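Cystalysin (Treponema denticola, PDB 1C7O) is a pyridoxal-phosphate-dependent enzyme whose fold belongs to the class I and II aminotransferase family. Local coordinates at residues 232-237 / 249-254. Numbering follows the deposited sequence.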
# COMPACT_ATOMS: atom_id res chain seq x y z
N THR A 232 11.67 11.04 10.52
CA THR A 232 10.69 12.07 10.21
C THR A 232 9.68 11.57 9.17
O THR A 232 10.06 11.23 8.05
CB THR A 232 11.37 13.34 9.66
OG1 THR A 232 12.31 13.84 10.62
CG2 THR A 232 10.34 14.41 9.36
N PHE A 233 8.40 11.54 9.53
CA PHE A 233 7.38 11.09 8.61
C PHE A 233 6.82 12.23 7.76
O PHE A 233 6.22 13.18 8.30
CB PHE A 233 6.22 10.43 9.37
CG PHE A 233 6.65 9.35 10.32
CD1 PHE A 233 6.72 9.60 11.69
CD2 PHE A 233 6.96 8.08 9.86
CE1 PHE A 233 7.08 8.60 12.58
CE2 PHE A 233 7.32 7.06 10.75
CZ PHE A 233 7.38 7.33 12.11
N THR A 234 7.02 12.17 6.45
CA THR A 234 6.48 13.21 5.60
C THR A 234 5.70 12.59 4.45
O THR A 234 5.87 11.41 4.15
CB THR A 234 7.57 14.10 5.01
OG1 THR A 234 8.23 13.40 3.95
CG2 THR A 234 8.56 14.48 6.08
N ALA A 235 4.86 13.40 3.81
CA ALA A 235 4.06 12.94 2.68
C ALA A 235 3.44 14.12 1.94
O ALA A 235 3.31 15.21 2.49
CB ALA A 235 2.96 12.01 3.17
N PRO A 236 3.07 13.92 0.67
CA PRO A 236 2.46 15.01 -0.10
C PRO A 236 0.93 14.91 0.00
O PRO A 236 0.20 15.80 -0.43
CB PRO A 236 2.96 14.74 -1.51
CG PRO A 236 2.90 13.23 -1.57
CD PRO A 236 3.47 12.81 -0.22
N SER A 237 0.47 13.82 0.59
CA SER A 237 -0.95 13.53 0.75
C SER A 237 -1.84 14.67 1.26
O SER A 237 -2.78 15.06 0.57
CB SER A 237 -1.11 12.29 1.64
OG SER A 237 -0.33 12.41 2.81
N ASN A 249 7.09 9.63 2.17
CA ASN A 249 8.54 9.82 2.08
C ASN A 249 9.07 9.91 3.51
O ASN A 249 9.16 11.00 4.07
CB ASN A 249 8.88 11.09 1.30
CG ASN A 249 8.45 11.02 -0.15
OD1 ASN A 249 8.89 10.14 -0.90
ND2 ASN A 249 7.60 11.95 -0.57
N ILE A 250 9.40 8.77 4.10
CA ILE A 250 9.93 8.77 5.46
C ILE A 250 11.41 9.09 5.38
O ILE A 250 12.17 8.37 4.73
CB ILE A 250 9.73 7.39 6.15
CG1 ILE A 250 8.34 6.83 5.83
CG2 ILE A 250 9.88 7.54 7.66
CD1 ILE A 250 7.20 7.74 6.22
N ILE A 251 11.81 10.18 6.02
CA ILE A 251 13.20 10.63 6.01
C ILE A 251 13.95 10.13 7.24
O ILE A 251 13.55 10.41 8.37
CB ILE A 251 13.27 12.17 5.94
CG1 ILE A 251 12.37 12.69 4.81
CG2 ILE A 251 14.72 12.63 5.75
CD1 ILE A 251 12.64 12.06 3.44
N ILE A 252 15.03 9.40 7.00
CA ILE A 252 15.84 8.82 8.07
C ILE A 252 17.33 9.00 7.75
O ILE A 252 17.85 8.37 6.83
CB ILE A 252 15.55 7.31 8.22
CG1 ILE A 252 14.05 7.10 8.46
CG2 ILE A 252 16.37 6.72 9.35
CD1 ILE A 252 13.66 5.65 8.73
N LYS A 253 18.01 9.84 8.54
CA LYS A 253 19.44 10.12 8.34
C LYS A 253 20.39 8.97 8.67
O LYS A 253 21.19 8.55 7.84
CB LYS A 253 19.84 11.34 9.18
CG LYS A 253 21.30 11.77 9.03
CD LYS A 253 21.66 12.74 10.14
CE LYS A 253 23.11 13.19 10.06
NZ LYS A 253 23.41 14.07 11.22
N ASN A 254 20.30 8.47 9.90
CA ASN A 254 21.17 7.38 10.34
C ASN A 254 20.98 6.10 9.52
O ASN A 254 19.90 5.53 9.49
CB ASN A 254 20.95 7.09 11.82
CG ASN A 254 21.96 6.11 12.36
OD1 ASN A 254 21.74 4.91 12.37
ND2 ASN A 254 23.11 6.64 12.79
O HOH W 1 7.06 13.70 1.47
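In T234 a chi1 of 76° sets OG1 between its own backbone N and carbonyl carbon, and from there the hydroxyl turns across the strand gap to N249, whose CG stands anti to its carbonyl carbon (chi1 -65°) and carries ND2 to a water shared with that hydroxyl. T234 donates a short hydrogen bond, OG1 to N249 O at 2.6 Å, lying in the carbonyl plane and meeting a lone pair of the acceptor. The backbone N of T234 reaches the same oxygen more weakly, whereas N249 N returns a sound bond to T234 O (2.9 Å). The two side chains run at about a right angle, and the water joins their polar ends, giving a proton to T234 OG1 (2.8 Å) and accepting one from N249 ND2 (2.7 Å). N249 OD1 is hydrogen-bonded to Y71 OH.

Two residues back along the strand, at the next hydrogen-bonded pair, T232 and I251 exchange two backbone bonds of 2.9 Å, T232 N to I251 O and I251 N to T232 O, the former nearly straight at 172°. F233 and I250 meet through apolar atoms: I250 CD1 lies in the ring plane, at the CD2 edge (3.7 Å), with CG2 of the same isoleucine also against CD2. Helix 98-109 packs over both residues through A101.

These antiparallel strands belong to the large mixed sheet of the aminotransferase-type fold, in which 248-252 is antiparallel to its neighbours on either side; the F233 side chain lies about 7 Å from bound PPG. N249 O thus accepts both hydroxyl and weak amide bonds, and the water links T234 OG1 to N249 ND2, so these buried polar atoms are bonded within the contact.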